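PDB 3KE2: uncharacterized protein YP_928783.1 from Shewanella amazonensis SB2B, which is of unknown function but carries a winged helix-turn-helix domain, a fold that in many relatives binds DNA. Local coordinates for residues Q15-A18 and F19-L23; R81-G84 and P85-S88; S87-W90 and M91-H94. All coordinates share one frame; numbering follows the deposited sequence. Where two conformers were deposited one is given.

Interaction 1 of 3, residues Q15-A18 and F19-L23; sequences QHKA and FLRKL
The backbone bonds between Q15-A18 and F19-L23 run from residue i to residue i+4, which identifies the two segments as consecutive turns of helix 14-31. L20 N donates to H16 O at 2.9 Å with an N-H...O angle of 168°, the straightest of the set. R21 N reaches K17 O at 3.0 Å and F19 N reaches Q15 O at 3.1 Å, both more bent, while the bond from K22 N to A18 O is weak.

Apolar contact is centred on H16 and L20. The H16 imidazole has L20 CD1 over one face, 4.2 Å from the ring centroid and 19° off the normal, a CH-pi arrangement displaced toward the rim on the NE2 side. L20 CG lies anti to its carbonyl carbon (chi1 -66°), which lets the leucine branch cross the imidazole obliquely. F19 CD2 approaches the edge of the same imidazole, and the phenyl ring carries L23 CD1 over one of its faces. L20 also packs on W90 and V98 of helix 88-102.

Water joins the polar ends. In the conformer described, R21 bends midway along its chain and returns its guanidinium to A18, with NH1 3.3 Å from A18 CA. The water accepts from K22 NZ at 2.8 Å and donates weakly to A18 O; it also lies in the guanidinium plane and accepts from R21 NH1 at 3.2 Å, a link that is tentative because R21 has a second conformer. K22 NZ also hydrogen-bonds S56.

The chemistry is therefore divided around the helix: F19 and L20 give carbon surface, with the flat H16 imidazole lying against the leucine, while the water connects K22, and tentatively R21, to A18 O, which is held by two weak donors, K22 N and the water.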
ATOM      1  N   GLN A  15       4.780  -1.842 -10.503  1.00 26.12           N
ATOM      2  CA  GLN A  15       4.485  -1.010  -9.362  1.00 25.80           C
ATOM      3  C   GLN A  15       3.746  -1.824  -8.301  1.00 24.66           C
ATOM      4  O   GLN A  15       4.051  -1.749  -7.119  1.00 24.26           O
ATOM      5  CB  GLN A  15       3.615   0.149  -9.797  1.00 26.50           C
ATOM      6  CG  GLN A  15       3.687   1.320  -8.880  1.00 28.50           C
ATOM      7  CD  GLN A  15       4.914   2.156  -9.130  1.00 30.67           C
ATOM      8  OE1 GLN A  15       5.794   2.240  -8.273  1.00 31.84           O
ATOM      9  NE2 GLN A  15       5.005   2.748 -10.330  1.00 29.68           N
ATOM     10  N   HIS A  16       2.777  -2.615  -8.755  1.00 23.66           N
ATOM     11  CA  HIS A  16       1.960  -3.446  -7.874  1.00 23.04           C
ATOM     12  C   HIS A  16       2.803  -4.572  -7.276  1.00 22.76           C
ATOM     13  O   HIS A  16       2.656  -4.921  -6.081  1.00 22.04           O
ATOM     14  CB  HIS A  16       0.727  -3.962  -8.640  1.00 22.83           C
ATOM     15  CG  HIS A  16      -0.289  -4.650  -7.783  1.00 23.76           C
ATOM     16  ND1 HIS A  16      -1.117  -5.643  -8.260  1.00 25.99           N
ATOM     17  CD2 HIS A  16      -0.572  -4.530  -6.464  1.00 24.03           C
ATOM     18  CE1 HIS A  16      -1.883  -6.085  -7.276  1.00 25.92           C
ATOM     19  NE2 HIS A  16      -1.561  -5.437  -6.173  1.00 24.44           N
ATOM     20  N   LYS A  17       3.704  -5.111  -8.104  1.00 22.28           N
ATOM     21  CA  LYS A  17       4.599  -6.181  -7.699  1.00 21.91           C
ATOM     22  C   LYS A  17       5.436  -5.645  -6.546  1.00 21.01           C
ATOM     23  O   LYS A  17       5.538  -6.281  -5.503  1.00 20.82           O
ATOM     24  CB  LYS A  17       5.458  -6.659  -8.899  1.00 22.40           C
ATOM     25  CG  LYS A  17       6.239  -7.980  -8.678  1.00 24.04           C
ATOM     26  CD  LYS A  17       7.080  -8.411  -9.906  1.00 26.28           C
ATOM     27  CE  LYS A  17       7.850  -9.729  -9.622  1.00 27.70           C
ATOM     28  NZ  LYS A  17       8.800 -10.133 -10.713  1.00 28.15           N
ATOM     29  N   ALA A  18       5.972  -4.435  -6.720  1.00 20.34           N
ATOM     30  CA  ALA A  18       6.809  -3.790  -5.697  1.00 19.91           C
ATOM     31  C   ALA A  18       6.063  -3.554  -4.408  1.00 19.42           C
ATOM     32  O   ALA A  18       6.652  -3.579  -3.345  1.00 20.80           O
ATOM     33  CB  ALA A  18       7.392  -2.459  -6.216  1.00 19.73           C
ATOM     34  N   PHE A  19       4.774  -3.292  -4.502  1.00 18.69           N
ATOM     35  CA  PHE A  19       3.934  -3.066  -3.326  1.00 17.54           C
ATOM     36  C   PHE A  19       3.725  -4.372  -2.570  1.00 16.96           C
ATOM     37  O   PHE A  19       3.898  -4.432  -1.366  1.00 16.54           O
ATOM     38  CB  PHE A  19       2.594  -2.431  -3.766  1.00 17.52           C
ATOM     39  CG  PHE A  19       1.578  -2.259  -2.653  1.00 17.36           C
ATOM     40  CD1 PHE A  19       1.654  -1.184  -1.784  1.00 16.36           C
ATOM     41  CD2 PHE A  19       0.513  -3.159  -2.516  1.00 16.98           C
ATOM     42  CE1 PHE A  19       0.728  -1.038  -0.771  1.00 16.61           C
ATOM     43  CE2 PHE A  19      -0.414  -3.006  -1.515  1.00 17.27           C
ATOM     44  CZ  PHE A  19      -0.306  -1.950  -0.638  1.00 17.16           C
ATOM     45  N   LEU A  20       3.358  -5.424  -3.281  1.00 16.71           N
ATOM     46  CA  LEU A  20       3.143  -6.703  -2.640  1.00 17.22           C
ATOM     47  C   LEU A  20       4.445  -7.226  -1.995  1.00 18.20           C
ATOM     48  O   LEU A  20       4.400  -7.977  -1.011  1.00 18.16           O
ATOM     49  CB  LEU A  20       2.580  -7.715  -3.643  1.00 17.07           C
ATOM     50  CG  LEU A  20       1.174  -7.445  -4.207  1.00 16.58           C
ATOM     51  CD1 LEU A  20       0.903  -8.403  -5.333  1.00 16.12           C
ATOM     52  CD2 LEU A  20       0.075  -7.539  -3.143  1.00 14.61           C
ATOM     53  N   ARG A  21       5.597  -6.833  -2.547  1.00 18.87           N
ATOM     54  CA  ARG A  21       6.892  -7.221  -2.010  0.50 18.97           C
ATOM     55  C   ARG A  21       7.021  -6.650  -0.620  1.00 19.10           C
ATOM     56  O   ARG A  21       7.460  -7.317   0.314  1.00 19.06           O
ATOM     57  CB  ARG A  21       8.035  -6.696  -2.903  0.50 19.34           C
ATOM     58  CG  ARG A  21       9.478  -7.056  -2.427  0.50 18.92           C
ATOM     59  CD  ARG A  21      10.600  -6.528  -3.378  0.50 18.48           C
ATOM     60  NE  ARG A  21      10.408  -6.925  -4.779  0.50 18.15           N
ATOM     61  CZ  ARG A  21      10.069  -6.087  -5.754  0.50 16.60           C
ATOM     62  NH1 ARG A  21       9.962  -4.799  -5.492  0.50 16.83           N
ATOM     63  NH2 ARG A  21       9.900  -6.523  -6.995  0.50 15.23           N
ATOM     64  N   LYS A  22       6.625  -5.384  -0.478  1.00 18.83           N
ATOM     65  CA  LYS A  22       6.740  -4.737   0.823  1.00 18.85           C
ATOM     66  C   LYS A  22       5.789  -5.411   1.787  1.00 18.20           C
ATOM     67  O   LYS A  22       6.164  -5.660   2.923  1.00 18.73           O
ATOM     68  CB  LYS A  22       6.484  -3.217   0.761  1.00 18.99           C
ATOM     69  CG  LYS A  22       7.297  -2.458  -0.329  1.00 21.30           C
ATOM     70  CD  LYS A  22       7.018  -0.928  -0.328  1.00 23.33           C
ATOM     71  CE  LYS A  22       7.174  -0.264  -1.744  1.00 24.41           C
ATOM     72  NZ  LYS A  22       8.480  -0.467  -2.413  1.00 26.82           N
ATOM     73  N   LEU A  23       4.574  -5.740   1.352  1.00 17.35           N
ATOM     74  CA  LEU A  23       3.622  -6.393   2.275  1.00 17.23           C
ATOM     75  C   LEU A  23       4.053  -7.779   2.684  1.00 17.59           C
ATOM     76  O   LEU A  23       3.796  -8.212   3.818  1.00 17.36           O
ATOM     77  CB  LEU A  23       2.208  -6.463   1.696  1.00 17.09           C
ATOM     78  CG  LEU A  23       1.241  -5.318   1.961  1.00 15.59           C
ATOM     79  CD1 LEU A  23       1.880  -3.984   1.887  1.00 15.35           C
ATOM     80  CD2 LEU A  23       0.095  -5.447   0.949  1.00 16.68           C
TER
HETATM   81  O   HOH W   1       9.860  -2.872  -2.988  1.00 19.71           O

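Interaction 2 of 3, residues R81-G84 and P85-S88; sequences RTWG and PISS
W83 meets I86 at its ring edge and S88 over one ring face. The indole CG is anti to the carbonyl carbon (chi1 -76°), and the ring extends alongside the chain that comes back after the turn. S88 CB sits above the six-membered ring, 3.7 Å from its centroid and 18° off the normal, a CH-pi contact in which CE2 is the nearest ring atom at 3.5 Å. I86 crosses the indole at about a right angle: its CG2 branch, anti to the backbone N, comes within 3.7 Å of W83 CE3 near the ring plane.

The backbone reversal is a type II' beta turn from W83 to I86, closed by I86 N donating to W83 O at 3.1 Å. The donor stands well above the carbonyl plane. G84, with positive phi (56°), occupies the first corner, where a side chain would collide with P85 CD. Just before it, T82 OG1 accepts from G84 N at 3.3 Å, forming an ST turn. An alanine in place of W83 would probably leave S88 CB and I86 CG2 without their aromatic partner and open a gap where the indole lay beside A26 and D30.

The turn links strand 77-82, whose end bulges against E63, to helix 88-102. W83 leans on A26 and D30 of helix 14-31, I86 on L23, and P85 packs on L23 of the second subunit.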
ATOM      1  N   ARG A  81       6.863  -1.522  13.892  1.00 19.62           N
ATOM      2  CA  ARG A  81       6.417  -0.612  14.963  0.50 19.62           C
ATOM      3  C   ARG A  81       4.938  -0.380  14.785  1.00 19.50           C
ATOM      4  O   ARG A  81       4.179  -0.414  15.747  1.00 19.99           O
ATOM      5  CB  ARG A  81       7.166   0.725  14.951  0.50 19.84           C
ATOM      6  CG  ARG A  81       6.636   1.749  15.990  0.50 20.72           C
ATOM      7  CD  ARG A  81       7.396   3.092  15.973  0.50 21.34           C
ATOM      8  NE  ARG A  81       6.815   4.059  16.914  0.50 21.34           N
ATOM      9  CZ  ARG A  81       7.229   4.240  18.163  0.50 20.40           C
ATOM     10  NH1 ARG A  81       8.243   3.535  18.637  0.50 20.13           N
ATOM     11  NH2 ARG A  81       6.630   5.129  18.935  0.50 20.24           N
ATOM     12  N   THR A  82       4.520  -0.132  13.541  1.00 19.08           N
ATOM     13  CA  THR A  82       3.085   0.052  13.240  1.00 18.22           C
ATOM     14  C   THR A  82       2.827  -0.265  11.783  1.00 17.89           C
ATOM     15  O   THR A  82       3.673   0.009  10.935  1.00 17.60           O
ATOM     16  CB  THR A  82       2.562   1.445  13.512  1.00 18.03           C
ATOM     17  OG1 THR A  82       1.132   1.418  13.390  1.00 18.80           O
ATOM     18  CG2 THR A  82       3.152   2.463  12.534  1.00 17.17           C
ATOM     19  N   TRP A  83       1.679  -0.885  11.512  1.00 17.49           N
ATOM     20  CA  TRP A  83       1.287  -1.192  10.139  1.00 17.18           C
ATOM     21  C   TRP A  83       0.628   0.002   9.490  1.00 16.84           C
ATOM     22  O   TRP A  83       0.516   0.062   8.267  1.00 16.60           O
ATOM     23  CB  TRP A  83       0.316  -2.359  10.083  1.00 17.24           C
ATOM     24  CG  TRP A  83       0.957  -3.656  10.272  1.00 17.51           C
ATOM     25  CD1 TRP A  83       1.227  -4.269  11.448  1.00 16.28           C
ATOM     26  CD2 TRP A  83       1.401  -4.543   9.239  1.00 17.65           C
ATOM     27  NE1 TRP A  83       1.819  -5.479  11.215  1.00 16.51           N
ATOM     28  CE2 TRP A  83       1.948  -5.670   9.869  1.00 16.88           C
ATOM     29  CE3 TRP A  83       1.387  -4.490   7.838  1.00 18.17           C
ATOM     30  CZ2 TRP A  83       2.471  -6.745   9.158  1.00 17.99           C
ATOM     31  CZ3 TRP A  83       1.912  -5.569   7.120  1.00 18.36           C
ATOM     32  CH2 TRP A  83       2.452  -6.677   7.788  1.00 18.55           C
ATOM     33  N   GLY A  84       0.172   0.936  10.317  1.00 16.68           N
ATOM     34  CA  GLY A  84      -0.501   2.123   9.841  1.00 16.64           C
ATOM     35  C   GLY A  84      -1.713   1.819   8.977  1.00 16.40           C
ATOM     36  O   GLY A  84      -2.602   1.083   9.388  1.00 16.86           O
ATOM     37  N   PRO A  85      -1.731   2.341   7.750  1.00 16.22           N
ATOM     38  CA  PRO A  85      -2.896   2.157   6.905  1.00 16.45           C
ATOM     39  C   PRO A  85      -3.017   0.767   6.292  1.00 16.89           C
ATOM     40  O   PRO A  85      -4.021   0.498   5.608  1.00 17.50           O
ATOM     41  CB  PRO A  85      -2.649   3.174   5.784  1.00 16.15           C
ATOM     42  CG  PRO A  85      -1.199   3.153   5.604  1.00 15.95           C
ATOM     43  CD  PRO A  85      -0.623   2.973   7.004  1.00 16.04           C
ATOM     44  N   ILE A  86      -2.015  -0.086   6.516  1.00 16.71           N
ATOM     45  CA  ILE A  86      -1.989  -1.424   5.947  1.00 16.57           C
ATOM     46  C   ILE A  86      -2.598  -2.451   6.887  1.00 17.21           C
ATOM     47  O   ILE A  86      -2.329  -2.490   8.098  1.00 17.77           O
ATOM     48  CB  ILE A  86      -0.550  -1.861   5.619  1.00 16.30           C
ATOM     49  CG1 ILE A  86       0.129  -0.833   4.708  1.00 15.83           C
ATOM     50  CG2 ILE A  86      -0.527  -3.231   4.970  1.00 15.71           C
ATOM     51  CD1 ILE A  86      -0.602  -0.520   3.483  1.00 13.58           C
ATOM     52  N   SER A  87      -3.425  -3.294   6.305  1.00 17.56           N
ATOM     53  CA  SER A  87      -4.079  -4.335   7.026  1.00 17.77           C
ATOM     54  C   SER A  87      -3.199  -5.572   6.994  1.00 17.63           C
ATOM     55  O   SER A  87      -3.003  -6.172   5.951  1.00 17.70           O
ATOM     56  CB  SER A  87      -5.426  -4.626   6.383  1.00 17.88           C
ATOM     57  OG  SER A  87      -6.094  -5.679   7.054  1.00 19.35           O
ATOM     58  N   SER A  88      -2.657  -5.943   8.142  1.00 17.59           N
ATOM     59  CA  SER A  88      -1.828  -7.129   8.237  1.00 17.37           C
ATOM     60  C   SER A  88      -2.640  -8.400   7.954  1.00 17.66           C
ATOM     61  O   SER A  88      -2.141  -9.323   7.328  1.00 17.77           O
ATOM     62  CB  SER A  88      -1.202  -7.216   9.624  1.00 17.16           C
ATOM     63  OG  SER A  88      -2.204  -7.397  10.594  1.00 16.48           O
TER

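Interaction 3 of 3, residues S87-W90 and M91-H94; sequences SSAW and MDTH
W90 lays its indole against the imidazole of H94 as an offset stack one turn along helix 88-102 of the winged helix-turn-helix domain. The W90 six-membered ring and the H94 ring have centroids 4.2 Å apart and planes inclined by 11°. H94 ND1 lies over the middle of the indole, while W90 CE2 is displaced toward the rim of the imidazole; the closest approach is W90 NE1 to H94 CE1, 3.5 Å. H94 CB adds a CH-pi contact over the same six-membered ring. W90 CG, anti to the backbone N (chi1 -174°), puts the indole on the side of the helix where H94 lies. L20 of helix 14-31 and G84 of the second subunit also pack on W90.

Farther round the turn, T93 OG1 and T93 N both donate weakly to A89 O. M91, a selenomethionine, leans on Y24 and H27, with SE 4.4 Å from W90 CZ3.

A second tie fixes the rotation of the imidazole. W90 O accepts from H94 N at 3.3 Å and from H94 ND1 at 3.1 Å, the latter with an N-H...O angle of 162° and W90 O close to the imidazole plane.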
ATOM      1  N   SER A  87      -3.425  -3.294   6.305  1.00 17.56           N
ATOM      2  CA  SER A  87      -4.079  -4.335   7.026  1.00 17.77           C
ATOM      3  C   SER A  87      -3.199  -5.572   6.994  1.00 17.63           C
ATOM      4  O   SER A  87      -3.003  -6.172   5.951  1.00 17.70           O
ATOM      5  CB  SER A  87      -5.426  -4.626   6.383  1.00 17.88           C
ATOM      6  OG  SER A  87      -6.094  -5.679   7.054  1.00 19.35           O
ATOM      7  N   SER A  88      -2.657  -5.943   8.142  1.00 17.59           N
ATOM      8  CA  SER A  88      -1.828  -7.129   8.237  1.00 17.37           C
ATOM      9  C   SER A  88      -2.640  -8.400   7.954  1.00 17.66           C
ATOM     10  O   SER A  88      -2.141  -9.323   7.328  1.00 17.77           O
ATOM     11  CB  SER A  88      -1.202  -7.216   9.624  1.00 17.16           C
ATOM     12  OG  SER A  88      -2.204  -7.397  10.594  1.00 16.48           O
ATOM     13  N   ALA A  89      -3.893  -8.438   8.409  1.00 17.90           N
ATOM     14  CA  ALA A  89      -4.761  -9.608   8.215  1.00 18.16           C
ATOM     15  C   ALA A  89      -4.979  -9.964   6.734  1.00 18.39           C
ATOM     16  O   ALA A  89      -5.233 -11.119   6.386  1.00 18.38           O
ATOM     17  CB  ALA A  89      -6.108  -9.379   8.898  1.00 17.88           C
ATOM     18  N   TRP A  90      -4.897  -8.967   5.871  1.00 18.80           N
ATOM     19  CA  TRP A  90      -5.094  -9.185   4.443  1.00 19.25           C
ATOM     20  C   TRP A  90      -4.024 -10.101   3.887  1.00 19.48           C
ATOM     21  O   TRP A  90      -4.319 -11.046   3.183  1.00 19.36           O
ATOM     22  CB  TRP A  90      -5.078  -7.853   3.693  1.00 19.23           C
ATOM     23  CG  TRP A  90      -5.409  -7.977   2.250  1.00 18.69           C
ATOM     24  CD1 TRP A  90      -6.637  -7.898   1.694  1.00 18.18           C
ATOM     25  CD2 TRP A  90      -4.490  -8.194   1.175  1.00 16.71           C
ATOM     26  NE1 TRP A  90      -6.548  -8.047   0.322  1.00 18.08           N
ATOM     27  CE2 TRP A  90      -5.236  -8.238  -0.012  1.00 17.32           C
ATOM     28  CE3 TRP A  90      -3.113  -8.347   1.104  1.00 17.09           C
ATOM     29  CZ2 TRP A  90      -4.649  -8.442  -1.260  1.00 17.56           C
ATOM     30  CZ3 TRP A  90      -2.526  -8.547  -0.135  1.00 17.59           C
ATOM     31  CH2 TRP A  90      -3.300  -8.592  -1.304  1.00 16.51           C
HETATM   32  N   MSE A  91      -2.769  -9.820   4.197  1.00 20.58           N
HETATM   33  CA  MSE A  91      -1.684 -10.672   3.704  1.00 21.08           C
HETATM   34  C   MSE A  91      -1.885 -12.128   4.195  1.00 22.16           C
HETATM   35  O   MSE A  91      -1.607 -13.078   3.451  1.00 22.09           O
HETATM   36  CB  MSE A  91      -0.302 -10.124   4.096  1.00 20.82           C
HETATM   37  CG  MSE A  91       0.787 -10.948   3.488  1.00 20.30           C
HETATM   38 SE   MSE A  91       0.791 -10.843   1.558  0.75 19.15          SE
HETATM   39  CE  MSE A  91       1.180 -12.601   1.149  1.00 15.58           C
ATOM     40  N   ASP A  92      -2.401 -12.299   5.426  1.00 23.47           N
ATOM     41  CA  ASP A  92      -2.660 -13.646   5.996  1.00 24.24           C
ATOM     42  C   ASP A  92      -3.471 -14.508   5.038  1.00 24.79           C
ATOM     43  O   ASP A  92      -3.213 -15.697   4.848  1.00 25.44           O
ATOM     44  CB  ASP A  92      -3.420 -13.574   7.325  1.00 24.15           C
ATOM     45  CG  ASP A  92      -2.629 -12.899   8.436  1.00 25.15           C
ATOM     46  OD1 ASP A  92      -1.428 -12.592   8.273  1.00 26.92           O
ATOM     47  OD2 ASP A  92      -3.219 -12.689   9.514  1.00 28.02           O
ATOM     48  N   THR A  93      -4.447 -13.885   4.427  1.00 25.36           N
ATOM     49  CA  THR A  93      -5.337 -14.551   3.511  1.00 25.75           C
ATOM     50  C   THR A  93      -4.744 -14.805   2.142  1.00 26.03           C
ATOM     51  O   THR A  93      -5.079 -15.806   1.518  1.00 26.13           O
ATOM     52  CB  THR A  93      -6.599 -13.660   3.325  1.00 26.04           C
ATOM     53  OG1 THR A  93      -7.159 -13.367   4.622  1.00 26.14           O
ATOM     54  CG2 THR A  93      -7.658 -14.312   2.369  1.00 25.57           C
ATOM     55  N   HIS A  94      -3.844 -13.929   1.689  1.00 26.37           N
ATOM     56  CA  HIS A  94      -3.303 -14.012   0.319  1.00 26.69           C
ATOM     57  C   HIS A  94      -1.834 -14.464   0.173  1.00 26.84           C
ATOM     58  O   HIS A  94      -1.262 -14.393  -0.931  1.00 26.43           O
ATOM     59  CB  HIS A  94      -3.519 -12.622  -0.358  1.00 27.13           C
ATOM     60  CG  HIS A  94      -4.977 -12.224  -0.511  1.00 28.17           C
ATOM     61  ND1 HIS A  94      -5.751 -11.777   0.545  1.00 29.19           N
ATOM     62  CD2 HIS A  94      -5.785 -12.185  -1.601  1.00 28.86           C
ATOM     63  CE1 HIS A  94      -6.978 -11.516   0.118  1.00 29.32           C
ATOM     64  NE2 HIS A  94      -7.023 -11.750  -1.181  1.00 29.32           N
TER

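From the N terminus, interaction 1 comes first, within helix 14-31. After helices 36-43 and 47-55 and strand 63-67, interaction 2 closes the tight turn that follows strand 77-82. Interaction 3 begins where interaction 2 ends, sharing S87 and S88, and continues into helix 88-102. The contacts are in series: none nests within another or crosses it, and interactions 2 and 3 overlap. In space, helix 14-31 joins them. L23 CD1 lies 4.0 Å from I86 CG2, linking interactions 1 and 2, and L20 CD2 lies 4.0 Å from W90 CH2, linking interactions 1 and 3. All three also reach the second subunit.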